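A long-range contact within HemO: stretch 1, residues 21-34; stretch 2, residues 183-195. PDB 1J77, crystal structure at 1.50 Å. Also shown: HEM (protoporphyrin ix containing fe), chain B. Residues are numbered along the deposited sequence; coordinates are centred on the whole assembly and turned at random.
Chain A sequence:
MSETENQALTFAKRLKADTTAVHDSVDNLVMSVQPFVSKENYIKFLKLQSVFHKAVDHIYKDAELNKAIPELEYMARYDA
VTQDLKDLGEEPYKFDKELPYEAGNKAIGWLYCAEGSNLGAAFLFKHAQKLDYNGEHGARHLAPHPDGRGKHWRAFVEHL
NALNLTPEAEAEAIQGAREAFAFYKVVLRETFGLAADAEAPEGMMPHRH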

# COMPACT_ATOMS: atom_id res chain seq x y z
N ALA A 21 14.74 -1.25 -3.26
CA ALA A 21 15.15 -2.62 -3.03
C ALA A 21 14.01 -3.29 -2.23
O ALA A 21 13.55 -4.36 -2.61
N VAL A 22 13.56 -2.69 -1.13
CA VAL A 22 12.52 -3.35 -0.33
C VAL A 22 11.22 -3.41 -1.11
O VAL A 22 10.47 -4.38 -1.01
N HIS A 23 10.90 -2.36 -1.86
CA HIS A 23 9.72 -2.39 -2.70
C HIS A 23 9.75 -3.62 -3.63
O HIS A 23 8.80 -4.36 -3.75
N ASP A 24 10.87 -3.81 -4.31
CA ASP A 24 10.98 -4.94 -5.21
C ASP A 24 10.88 -6.27 -4.46
O ASP A 24 10.28 -7.22 -5.00
N SER A 25 11.34 -6.31 -3.20
CA SER A 25 11.16 -7.55 -2.42
C SER A 25 9.67 -7.84 -2.16
O SER A 25 9.24 -9.01 -2.09
N VAL A 26 8.89 -6.76 -2.01
CA VAL A 26 7.45 -6.90 -1.82
C VAL A 26 6.73 -7.38 -3.08
O VAL A 26 5.95 -8.34 -3.04
N ASP A 27 7.06 -6.77 -4.21
CA ASP A 27 6.54 -7.13 -5.52
C ASP A 27 6.82 -8.64 -5.76
O ASP A 27 5.92 -9.40 -6.00
N ASN A 28 8.06 -9.03 -5.56
CA ASN A 28 8.44 -10.43 -5.78
C ASN A 28 7.71 -11.38 -4.84
O ASN A 28 7.28 -12.46 -5.26
N LEU A 29 7.61 -10.99 -3.55
CA LEU A 29 6.93 -11.88 -2.62
C LEU A 29 5.44 -12.03 -2.91
O LEU A 29 4.87 -13.12 -2.79
N VAL A 30 4.78 -10.91 -3.22
CA VAL A 30 3.36 -10.95 -3.56
C VAL A 30 3.17 -11.91 -4.77
O VAL A 30 2.33 -12.81 -4.76
N MET A 31 3.96 -11.71 -5.79
CA MET A 31 3.78 -12.60 -6.94
C MET A 31 4.13 -14.05 -6.66
O MET A 31 3.43 -14.94 -7.14
N SER A 32 5.10 -14.31 -5.79
CA SER A 32 5.48 -15.69 -5.52
C SER A 32 4.35 -16.47 -4.84
O SER A 32 4.28 -17.71 -4.97
N VAL A 33 3.48 -15.80 -4.08
CA VAL A 33 2.43 -16.54 -3.35
C VAL A 33 1.16 -16.71 -4.21
O VAL A 33 0.19 -17.26 -3.73
N GLN A 34 1.23 -16.29 -5.47
CA GLN A 34 0.18 -16.59 -6.43
C GLN A 34 -1.20 -16.06 -6.01
O GLN A 34 -2.15 -16.84 -5.76
N PHE A 183 6.17 -4.19 7.48
CA PHE A 183 4.89 -4.62 8.01
C PHE A 183 4.03 -5.32 6.94
O PHE A 183 3.44 -6.35 7.21
N TYR A 184 3.98 -4.77 5.73
CA TYR A 184 3.28 -5.44 4.65
C TYR A 184 3.72 -6.88 4.49
O TYR A 184 2.86 -7.76 4.38
N LYS A 185 5.02 -7.13 4.52
CA LYS A 185 5.48 -8.50 4.38
C LYS A 185 5.18 -9.35 5.61
O LYS A 185 4.91 -10.53 5.47
N VAL A 186 5.25 -8.80 6.82
CA VAL A 186 4.86 -9.56 8.02
C VAL A 186 3.41 -10.04 7.85
O VAL A 186 3.11 -11.25 8.06
N VAL A 187 2.51 -9.17 7.45
CA VAL A 187 1.12 -9.53 7.24
C VAL A 187 0.94 -10.59 6.13
O VAL A 187 0.16 -11.54 6.28
N LEU A 188 1.65 -10.40 5.02
CA LEU A 188 1.59 -11.31 3.89
C LEU A 188 1.99 -12.70 4.37
O LEU A 188 1.29 -13.67 4.09
N ARG A 189 3.10 -12.77 5.09
CA ARG A 189 3.57 -14.09 5.57
C ARG A 189 2.57 -14.77 6.51
O ARG A 189 2.30 -15.98 6.43
N GLU A 190 2.04 -14.03 7.45
CA GLU A 190 1.11 -14.64 8.38
C GLU A 190 -0.09 -15.13 7.61
O GLU A 190 -0.59 -16.28 7.81
N THR A 191 -0.55 -14.33 6.67
CA THR A 191 -1.73 -14.61 5.92
C THR A 191 -1.59 -15.82 4.96
O THR A 191 -2.49 -16.59 4.84
N PHE A 192 -0.47 -15.91 4.26
CA PHE A 192 -0.22 -16.97 3.29
C PHE A 192 0.50 -18.16 3.93
O PHE A 192 0.90 -19.08 3.23
N GLY A 193 0.67 -18.21 5.25
CA GLY A 193 1.25 -19.39 5.87
C GLY A 193 2.73 -19.61 5.63
O GLY A 193 3.21 -20.74 5.55
N LEU A 194 3.47 -18.51 5.55
CA LEU A 194 4.90 -18.54 5.41
C LEU A 194 5.61 -18.31 6.70
O LEU A 194 5.04 -17.64 7.63
N ALA A 195 6.88 -18.74 6.77
CA ALA A 195 7.74 -18.49 7.93
C ALA A 195 8.06 -16.99 8.10
O ALA A 195 7.97 -16.22 7.16

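The most unusual feature of this otherwise apolar contact is a buried lysine used as a knob: the side chain of K185 sits among V22, S25, V26 and L29 of the first helix. Its CA-to-CB bond points toward that helix, and chi angles of m, t, m and t carry the aliphatic part past V26, with K185 CG 3.7 Å from V26 CG2, and past L29, with K185 CD 4.0 Å from L29 CD2. The amine then donates a hydrogen bond to serine, K185 NZ to S25 OG at 2.8 Å. S25, in rotamer p, passes its own proton back to the helix, S25 OG to V22 O at 2.7 Å, so the hydroxyl is both acceptor and donor. K185 NZ has further partners elsewhere in the structure.

The helix axes run nearly parallel, 16° apart and 10.5 Å at closest approach, so contacts continue in register: V26 lies across from K185, V30 from L188 and V33 from F192. L29 (t, p) and L188 (t, t) both point in, bringing L29 CG within 3.8 Å of L188 CD2. V30 (t) points sideways, yet its CG2 lies 3.7 Å from L188 CD1 and 3.8 Å from Y184 CE2, at the edge of the tyrosine ring.

Past the first helix, V33 (m) covers one face of F192: V33 CG2 is 3.6 Å from the ring centroid and 7° off the normal, a CH-pi contact. L194 (m, t) follows the Schellman turn at G193, and its CD1 reaches V33 CG1 at 3.7 Å.

Heme borders the packing. H23 NE2 binds HEM FE at 2.0 Å, and water 1 coordinates the iron at 1.9 Å. The methyl HEM CMC lies over a face of Y184 (t), 3.4 Å from Y184 CZ, and 3.7 Å from V26 CG1.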

# COMPACT_ATOMS: atom_id res chain seq x y z
CB ALA A 21 16.46 -2.70 -2.23
CB VAL A 22 12.39 -2.79 1.11
CG1 VAL A 22 11.90 -1.30 1.13
CG2 VAL A 22 11.52 -3.71 1.96
CB HIS A 23 9.60 -1.14 -3.63
CG HIS A 23 8.47 -1.26 -4.60
ND1 HIS A 23 8.59 -1.94 -5.80
CD2 HIS A 23 7.17 -0.91 -4.48
CE1 HIS A 23 7.40 -1.96 -6.39
NE2 HIS A 23 6.53 -1.30 -5.62
CB ASP A 24 12.23 -4.84 -6.05
CG ASP A 24 12.18 -3.72 -7.06
OD1 ASP A 24 11.10 -3.07 -7.18
OD2 ASP A 24 13.18 -3.46 -7.80
CB SER A 25 11.99 -7.53 -1.14
OG SER A 25 11.32 -6.77 -0.13
CB VAL A 26 6.85 -5.54 -1.30
CG1 VAL A 26 5.32 -5.60 -1.38
CG2 VAL A 26 7.32 -5.28 0.09
CB ASP A 27 7.23 -6.21 -6.56
CG ASP A 27 6.91 -6.54 -8.04
OD1 ASP A 27 6.36 -7.61 -8.38
OD2 ASP A 27 7.15 -5.65 -8.92
CB ASN A 28 9.96 -10.59 -5.57
CG ASN A 28 10.78 -10.01 -6.68
OD1 ASN A 28 10.30 -9.91 -7.80
ND2 ASN A 28 12.03 -9.64 -6.39
CB LEU A 29 7.16 -11.44 -1.17
CG LEU A 29 6.63 -12.32 -0.05
CD1 LEU A 29 7.16 -13.77 -0.12
CD2 LEU A 29 6.99 -11.70 1.25
CB VAL A 30 2.83 -9.56 -3.93
CG1 VAL A 30 1.46 -9.65 -4.69
CG2 VAL A 30 2.76 -8.64 -2.67
CB MET A 31 4.53 -12.06 -8.12
CG MET A 31 4.08 -10.68 -8.57
SD MET A 31 2.29 -10.58 -8.93
CE MET A 31 2.17 -11.69 -10.29
CB SER A 32 6.69 -15.80 -4.61
OG SER A 32 7.81 -15.26 -5.19
CB VAL A 33 2.09 -15.89 -1.97
CG1 VAL A 33 3.30 -16.04 -1.04
CG2 VAL A 33 1.63 -14.48 -2.11
CB GLN A 34 0.18 -18.10 -6.65
CG GLN A 34 1.33 -18.61 -7.57
CD GLN A 34 1.04 -18.54 -9.07
OE1 GLN A 34 1.90 -18.91 -9.92
NE2 GLN A 34 -0.18 -18.18 -9.42
CB PHE A 183 4.14 -3.44 8.64
CG PHE A 183 2.75 -3.79 9.16
CD1 PHE A 183 2.60 -4.65 10.24
CD2 PHE A 183 1.61 -3.35 8.51
CE1 PHE A 183 1.38 -4.96 10.69
CE2 PHE A 183 0.36 -3.68 9.00
CZ PHE A 183 0.27 -4.50 10.08
CB TYR A 184 3.42 -4.70 3.34
CG TYR A 184 2.45 -5.14 2.25
CD1 TYR A 184 1.20 -4.58 2.09
CD2 TYR A 184 2.77 -6.15 1.38
CE1 TYR A 184 0.32 -5.00 1.12
CE2 TYR A 184 1.90 -6.56 0.40
CZ TYR A 184 0.71 -5.98 0.23
OH TYR A 184 -0.17 -6.42 -0.72
CB LYS A 185 6.97 -8.54 4.08
CG LYS A 185 7.34 -7.91 2.73
CD LYS A 185 8.76 -8.20 2.22
CE LYS A 185 9.79 -7.44 2.95
NZ LYS A 185 11.19 -7.80 2.51
CB VAL A 186 4.96 -8.71 9.32
CG1 VAL A 186 4.19 -9.38 10.48
CG2 VAL A 186 6.40 -8.41 9.65
CB VAL A 187 0.23 -8.28 6.99
CG1 VAL A 187 -1.18 -8.69 6.71
CG2 VAL A 187 0.33 -7.34 8.17
CB LEU A 188 2.50 -10.77 2.78
CG LEU A 188 2.56 -11.57 1.48
CD1 LEU A 188 3.20 -10.73 0.39
CD2 LEU A 188 3.26 -12.92 1.55
CB ARG A 189 4.91 -13.95 6.24
CG ARG A 189 6.07 -13.52 5.40
CD ARG A 189 7.21 -12.91 6.21
NE ARG A 189 8.30 -12.39 5.42
CZ ARG A 189 9.00 -11.28 5.69
NH1 ARG A 189 8.71 -10.53 6.77
NH2 ARG A 189 9.94 -10.87 4.87
CB GLU A 190 0.70 -13.61 9.47
CG GLU A 190 1.85 -13.23 10.37
CD GLU A 190 1.40 -12.58 11.67
OE1 GLU A 190 0.16 -12.60 11.93
OE2 GLU A 190 2.28 -12.06 12.41
CB THR A 191 -2.08 -13.37 5.17
OG1 THR A 191 -2.23 -12.32 6.13
CG2 THR A 191 -3.47 -13.46 4.48
CB PHE A 192 0.53 -16.40 2.08
CG PHE A 192 -0.34 -15.65 1.11
CD1 PHE A 192 -0.58 -14.25 1.26
CD2 PHE A 192 -0.96 -16.29 0.04
CE1 PHE A 192 -1.35 -13.60 0.41
CE2 PHE A 192 -1.70 -15.59 -0.87
CZ PHE A 192 -1.94 -14.23 -0.68
CB LEU A 194 5.31 -17.45 4.40
CG LEU A 194 4.60 -17.40 3.07
CD1 LEU A 194 5.19 -16.34 2.14
CD2 LEU A 194 4.65 -18.79 2.36
CB ALA A 195 9.04 -19.21 7.76
CHA HEM B . 5.54 2.10 -7.52
CHB HEM B . 4.79 -2.39 -9.19
CHC HEM B . 3.16 -3.73 -4.79
CHD HEM B . 4.38 0.65 -3.02
C1A HEM B . 5.39 1.03 -8.37
C2A HEM B . 5.54 1.06 -9.84
C3A HEM B . 5.32 -0.19 -10.27
C4A HEM B . 5.05 -1.05 -9.12
CMA HEM B . 5.38 -0.66 -11.74
CAA HEM B . 5.82 2.27 -10.78
CBA HEM B . 4.48 2.79 -11.30
CGA HEM B . 4.65 4.07 -12.11
O1A HEM B . 5.71 4.74 -11.96
O2A HEM B . 3.72 4.38 -12.91
C1B HEM B . 4.27 -3.15 -8.15
C2B HEM B . 3.85 -4.52 -8.27
C3B HEM B . 3.43 -4.92 -7.04
C4B HEM B . 3.51 -3.77 -6.15
CMB HEM B . 3.93 -5.29 -9.61
CAB HEM B . 2.83 -6.27 -6.64
CBB HEM B . 3.25 -7.41 -7.18
C1C HEM B . 3.30 -2.65 -3.96
C2C HEM B . 2.85 -2.57 -2.57
C3C HEM B . 3.25 -1.39 -2.08
C4C HEM B . 3.85 -0.62 -3.13
CMC HEM B . 2.19 -3.74 -1.83
CAC HEM B . 3.06 -0.83 -0.67
CBC HEM B . 2.80 -1.66 0.33
C1D HEM B . 4.80 1.39 -4.08
C2D HEM B . 5.26 2.75 -3.93
C3D HEM B . 5.64 3.20 -5.30
C4D HEM B . 5.36 2.07 -6.15
CMD HEM B . 5.34 3.53 -2.62
CAD HEM B . 6.13 4.58 -5.75
CBD HEM B . 7.58 4.59 -6.14
CGD HEM B . 7.89 6.04 -6.44
O1D HEM B . 8.24 6.76 -5.48
O2D HEM B . 7.84 6.44 -7.64
NA HEM B . 5.08 -0.26 -7.99
NB HEM B . 4.09 -2.74 -6.84
NC HEM B . 3.88 -1.44 -4.24
ND HEM B . 4.87 0.98 -5.42
FE HEM B . 4.59 -0.88 -6.11
O HOH W 1 2.76 -0.29 -6.43